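Matching sites in phosphoserine aminotransferase from Bacillus alcalophilus, a protein that uses pyridoxal 5'-phosphate to catalyse the reversible transamination between phosphoserine and 3-phosphohydroxypyruvate in serine biosynthesis (PDB 2BI3 (chain A, 1.69 Å), residues F5-G10 and Q319-L324), and in its relative phosphoserine aminotransferase from Bacillus circulans (PDB 1BT4 (chain B, 2.30 Å), residues Y5-G10 and E319-L324). One frame, after least-squares fit of the local backbone (RMSD 0.23 Å); residues are numbered along the deposited sequences.

Structure 1 (2BI3); sequences FNFNAG and QGFVGL.
Phe5 and Phe321 are neighbours on one face of the two-stranded parallel sheet formed by strands 5-6 and 321-322. Backbone bonds join them: Gly320 O, at the C-prime residue of the Schellman motif ending helix 306-318, accepts from Phe5 N (2.7 Å), Phe5 O from Val322 N (2.8 Å) and Val322 O from Phe7 N (2.7 Å). With Phe5 CG anti to the carbonyl carbon (chi1 -47°), CD1 lies over the Phe321 ring, 3.5 Å from Phe321 CZ, planes at 30°. Phe7 CE1 meets that ring at its edge, 3.7 Å from Phe321 CD2; Leu324 CD2 lies alongside Phe7 CB. On the Asn6 and Val322 face, Asn6 OD1 accepts from Asn8 N (2.9 Å), an Asx turn, and Asn8 OD1 touches Val322 CG1 (3.6 Å). Asn8 ND2 donates to Glu38 O of the second subunit, at the dimer interface.

Structure 2 (1BT4); sequences YNFNAG and EGFVGL.
Tyr5 and Phe321 meet on one face of the parallel strand pair. Among the backbone bonds, Gly320 O, at the C-prime residue of the Schellman motif, accepts from Tyr5 N (3.2 Å), Tyr5 O from Val322 N (2.8 Å) and Val322 O from Phe7 N (2.7 Å). In the apolar group, Tyr5 CG stands anti to the carbonyl carbon (chi1 -62°), which carries CD2 over the Phe321 ring, 3.8 Å from Phe321 CE1, planes at 33°. Phe7 CE2 comes to the edge of the same ring, 3.8 Å from Phe321 CD1, and Leu324 CD2 lies alongside Phe7 CB. The polar group, on the face of Asn6 and Val322, contains an Asx turn in which Asn6 OD1 accepts from Asn8 N (2.9 Å); Asn8 OD1 touches Val322 CG1 (3.8 Å). A hydrogen bond from Asn8 ND2 reaches Glu38 O of the second subunit.

Structure 1 against structure 2
The sharpest difference is the hydroxyl of Tyr5(B): its OH has no counterpart in the side chain of Phe5(A), and no well-ordered atom given for structure 1 stands at that place. Tyr5(B) thus carries a polar group at the far end of the ring that Phe5(A) lacks. Below it the two side chains largely overlap: their CB atoms coincide within the error, CD1 of Phe5(A) and CD2 of Tyr5(B) lie 0.5 Å apart, and CZ of Phe5(A) and CZ of Tyr5(B) are 0.8 Å apart after superposition. Contact with the neighbouring ring is kept, CB of Phe5(A) being 4.3 Å from CG of Phe321(A), and CB of Tyr5(B) 4.2 Å from CG of Phe321(B). Asn6(A), Phe7(A), Asn8(A), Phe321(A), Val322(A) and Leu324(A) keep their places relative to their counterparts, and the bonds of Phe5(A) and Tyr5(B) to Gly320 O and Val322 N are found in both. At the second exchanged position, Gln319(A) ends in a neutral amide and Glu319(B) in a carboxylate, normally charged.

Structure 1 (2BI3)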
loop_
_atom_site.group_PDB
_atom_site.type_symbol
_atom_site.label_atom_id
_atom_site.label_comp_id
_atom_site.label_asym_id
_atom_site.label_seq_id
_atom_site.Cartn_x
_atom_site.Cartn_y
_atom_site.Cartn_z
ATOM N N PHE A 5 -6.809 26.563 0.273
ATOM C CA PHE A 5 -5.383 26.530 -0.110
ATOM C C PHE A 5 -4.735 25.347 0.590
ATOM O O PHE A 5 -4.763 25.284 1.814
ATOM C CB PHE A 5 -4.685 27.836 0.239
ATOM C CG PHE A 5 -5.476 29.064 -0.201
ATOM C CD1 PHE A 5 -6.285 29.748 0.680
ATOM C CD2 PHE A 5 -5.387 29.511 -1.510
ATOM C CE1 PHE A 5 -6.984 30.864 0.242
ATOM C CE2 PHE A 5 -6.083 30.624 -1.960
ATOM C CZ PHE A 5 -6.899 31.305 -1.068
ATOM N N ASN A 6 -4.212 24.424 -0.220
ATOM C CA ASN A 6 -3.831 23.135 0.329
ATOM C C ASN A 6 -2.349 23.034 0.631
ATOM O O ASN A 6 -1.567 22.685 -0.261
ATOM C CB ASN A 6 -4.172 22.015 -0.669
ATOM C CG ASN A 6 -3.996 20.656 -0.028
ATOM O OD1 ASN A 6 -3.504 20.542 1.104
ATOM N ND2 ASN A 6 -4.412 19.625 -0.765
ATOM N N PHE A 7 -2.004 23.325 1.875
ATOM C CA PHE A 7 -0.612 23.222 2.304
ATOM C C PHE A 7 -0.381 21.940 3.082
ATOM O O PHE A 7 0.500 21.873 3.947
ATOM C CB PHE A 7 -0.303 24.452 3.171
ATOM C CG PHE A 7 -0.089 25.710 2.329
ATOM C CD1 PHE A 7 -1.105 26.637 2.164
ATOM C CD2 PHE A 7 1.122 25.951 1.700
ATOM C CE1 PHE A 7 -0.930 27.780 1.400
ATOM C CE2 PHE A 7 1.320 27.100 0.948
ATOM C CZ PHE A 7 0.288 28.012 0.795
ATOM N N ASN A 8 -1.165 20.887 2.823
ATOM C CA ASN A 8 -0.969 19.666 3.581
ATOM C C ASN A 8 0.427 19.086 3.412
ATOM O O ASN A 8 1.001 19.135 2.321
ATOM C CB ASN A 8 -1.982 18.595 3.146
ATOM C CG ASN A 8 -3.292 18.752 3.893
ATOM O OD1 ASN A 8 -3.255 19.225 5.027
ATOM N ND2 ASN A 8 -4.398 18.364 3.268
ATOM N N ALA A 9 0.922 18.505 4.511
ATOM C CA ALA A 9 2.284 18.005 4.515
ATOM C C ALA A 9 2.434 16.566 4.061
ATOM O O ALA A 9 3.564 16.070 3.915
ATOM C CB ALA A 9 2.894 18.182 5.919
ATOM N N GLY A 10 1.388 15.794 3.791
ATOM C CA GLY A 10 1.687 14.390 3.426
ATOM C C GLY A 10 0.492 13.556 3.832
ATOM O O GLY A 10 0.329 13.416 5.059
ATOM N N GLN A 319 -9.844 31.233 6.798
ATOM C CA GLN A 319 -9.708 31.816 5.473
ATOM C C GLN A 319 -9.452 30.744 4.408
ATOM O O GLN A 319 -9.158 31.081 3.256
ATOM C CB GLN A 319 -8.574 32.848 5.438
ATOM C CG GLN A 319 -8.905 34.236 5.987
ATOM C CD GLN A 319 -9.861 34.988 5.084
ATOM O OE1 GLN A 319 -9.623 35.195 3.891
ATOM N NE2 GLN A 319 -10.990 35.407 5.649
ATOM N N GLY A 320 -9.549 29.457 4.744
ATOM C CA GLY A 320 -9.448 28.419 3.727
ATOM C C GLY A 320 -8.137 27.714 3.614
ATOM O O GLY A 320 -7.900 26.836 2.767
ATOM N N PHE A 321 -7.177 28.064 4.478
ATOM C CA PHE A 321 -5.889 27.393 4.440
ATOM C C PHE A 321 -5.920 26.060 5.178
ATOM O O PHE A 321 -6.393 25.966 6.310
ATOM C CB PHE A 321 -4.822 28.306 5.069
ATOM C CG PHE A 321 -4.607 29.561 4.229
ATOM C CD1 PHE A 321 -5.444 30.657 4.359
ATOM C CD2 PHE A 321 -3.567 29.610 3.318
ATOM C CE1 PHE A 321 -5.238 31.784 3.571
ATOM C CE2 PHE A 321 -3.353 30.723 2.532
ATOM C CZ PHE A 321 -4.198 31.816 2.660
ATOM N N VAL A 322 -5.400 25.035 4.510
ATOM C CA VAL A 322 -5.361 23.694 5.092
ATOM C C VAL A 322 -3.935 23.204 5.293
ATOM O O VAL A 322 -3.111 23.334 4.381
ATOM C CB VAL A 322 -6.122 22.742 4.141
ATOM C CG1 VAL A 322 -6.116 21.324 4.687
ATOM C CG2 VAL A 322 -7.558 23.213 3.929
ATOM N N GLY A 323 -3.638 22.646 6.461
ATOM C CA GLY A 323 -2.411 21.968 6.783
ATOM C C GLY A 323 -1.272 22.795 7.342
ATOM O O GLY A 323 -0.141 22.290 7.412
ATOM N N LEU A 324 -1.507 24.044 7.743
ATOM C CA LEU A 324 -0.413 24.924 8.178
ATOM C C LEU A 324 0.091 24.636 9.585
ATOM O O LEU A 324 1.180 25.075 9.991
ATOM C CB LEU A 324 -0.828 26.404 8.122
ATOM C CG LEU A 324 -0.999 26.989 6.722
ATOM C CD1 LEU A 324 -1.437 28.440 6.822
ATOM C CD2 LEU A 324 0.295 26.845 5.929
HETATM O O HOH W 1 -0.330 19.133 6.896
#

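Structure 2 (1BT4)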
loop_
_atom_site.group_PDB
_atom_site.type_symbol
_atom_site.label_atom_id
_atom_site.label_comp_id
_atom_site.label_asym_id
_atom_site.label_seq_id
_atom_site.Cartn_x
_atom_site.Cartn_y
_atom_site.Cartn_z
ATOM N N TYR B 5 -6.724 26.275 -0.193
ATOM C CA TYR B 5 -5.286 26.524 -0.225
ATOM C C TYR B 5 -4.690 25.388 0.605
ATOM O O TYR B 5 -4.598 25.475 1.830
ATOM C CB TYR B 5 -4.963 27.893 0.379
ATOM C CG TYR B 5 -5.587 29.044 -0.395
ATOM C CD1 TYR B 5 -5.389 29.176 -1.775
ATOM C CD2 TYR B 5 -6.391 29.988 0.245
ATOM C CE1 TYR B 5 -5.974 30.214 -2.492
ATOM C CE2 TYR B 5 -6.982 31.031 -0.461
ATOM C CZ TYR B 5 -6.771 31.141 -1.828
ATOM O OH TYR B 5 -7.345 32.191 -2.517
ATOM N N ASN B 6 -4.346 24.304 -0.087
ATOM C CA ASN B 6 -3.819 23.089 0.528
ATOM C C ASN B 6 -2.310 23.051 0.759
ATOM O O ASN B 6 -1.528 22.911 -0.177
ATOM C CB ASN B 6 -4.244 21.885 -0.319
ATOM C CG ASN B 6 -4.012 20.552 0.379
ATOM O OD1 ASN B 6 -3.563 20.502 1.522
ATOM N ND2 ASN B 6 -4.327 19.464 -0.311
ATOM N N PHE B 7 -1.917 23.138 2.024
ATOM C CA PHE B 7 -0.513 23.086 2.404
ATOM C C PHE B 7 -0.237 21.818 3.220
ATOM O O PHE B 7 0.712 21.771 3.998
ATOM C CB PHE B 7 -0.115 24.343 3.187
ATOM C CG PHE B 7 -0.015 25.580 2.327
ATOM C CD1 PHE B 7 1.144 25.849 1.607
ATOM C CD2 PHE B 7 -1.099 26.450 2.194
ATOM C CE1 PHE B 7 1.223 26.958 0.764
ATOM C CE2 PHE B 7 -1.027 27.566 1.348
ATOM C CZ PHE B 7 0.133 27.816 0.634
ATOM N N ASN B 8 -1.079 20.799 3.044
ATOM C CA ASN B 8 -0.920 19.528 3.756
ATOM C C ASN B 8 0.471 18.968 3.504
ATOM O O ASN B 8 1.008 19.106 2.406
ATOM C CB ASN B 8 -1.974 18.506 3.311
ATOM C CG ASN B 8 -3.287 18.651 4.059
ATOM O OD1 ASN B 8 -3.312 19.068 5.212
ATOM N ND2 ASN B 8 -4.383 18.287 3.405
ATOM N N ALA B 9 1.045 18.323 4.512
ATOM C CA ALA B 9 2.394 17.778 4.392
ATOM C C ALA B 9 2.496 16.359 3.818
ATOM O O ALA B 9 3.587 15.887 3.496
ATOM C CB ALA B 9 3.103 17.861 5.746
ATOM N N GLY B 10 1.360 15.690 3.679
ATOM C CA GLY B 10 1.367 14.335 3.161
ATOM C C GLY B 10 0.374 13.452 3.899
ATOM O O GLY B 10 0.534 13.253 5.104
ATOM N N GLU B 319 -10.190 31.144 6.876
ATOM C CA GLU B 319 -9.982 31.789 5.583
ATOM C C GLU B 319 -9.590 30.844 4.439
ATOM O O GLU B 319 -9.027 31.289 3.432
ATOM C CB GLU B 319 -8.965 32.928 5.705
ATOM C CG GLU B 319 -9.475 34.125 6.511
ATOM C CD GLU B 319 -8.570 35.338 6.424
ATOM O OE1 GLU B 319 -7.806 35.442 5.447
ATOM O OE2 GLU B 319 -8.620 36.192 7.335
ATOM N N GLY B 320 -9.848 29.544 4.621
ATOM C CA GLY B 320 -9.573 28.553 3.590
ATOM C C GLY B 320 -8.241 27.811 3.523
ATOM O O GLY B 320 -8.068 26.956 2.650
ATOM N N PHE B 321 -7.304 28.127 4.415
ATOM C CA PHE B 321 -5.998 27.474 4.430
ATOM C C PHE B 321 -6.010 26.125 5.149
ATOM O O PHE B 321 -6.566 26.001 6.242
ATOM C CB PHE B 321 -4.963 28.391 5.074
ATOM C CG PHE B 321 -4.614 29.592 4.241
ATOM C CD1 PHE B 321 -3.704 29.484 3.196
ATOM C CD2 PHE B 321 -5.200 30.831 4.494
ATOM C CE1 PHE B 321 -3.382 30.589 2.415
ATOM C CE2 PHE B 321 -4.883 31.939 3.718
ATOM C CZ PHE B 321 -3.971 31.815 2.678
ATOM N N VAL B 322 -5.387 25.117 4.540
ATOM C CA VAL B 322 -5.333 23.775 5.134
ATOM C C VAL B 322 -3.894 23.291 5.328
ATOM O O VAL B 322 -3.047 23.497 4.458
ATOM C CB VAL B 322 -6.068 22.709 4.249
ATOM C CG1 VAL B 322 -6.279 21.414 5.036
ATOM C CG2 VAL B 322 -7.403 23.238 3.742
ATOM N N GLY B 323 -3.633 22.683 6.489
ATOM C CA GLY B 323 -2.328 22.112 6.799
ATOM C C GLY B 323 -1.170 22.948 7.318
ATOM O O GLY B 323 -0.056 22.445 7.383
ATOM N N LEU B 324 -1.408 24.188 7.722
ATOM C CA LEU B 324 -0.324 25.032 8.215
ATOM C C LEU B 324 0.140 24.686 9.620
ATOM O O LEU B 324 1.208 25.123 10.049
ATOM C CB LEU B 324 -0.719 26.504 8.148
ATOM C CG LEU B 324 -0.976 27.023 6.738
ATOM C CD1 LEU B 324 -1.434 28.471 6.799
ATOM C CD2 LEU B 324 0.291 26.890 5.922
#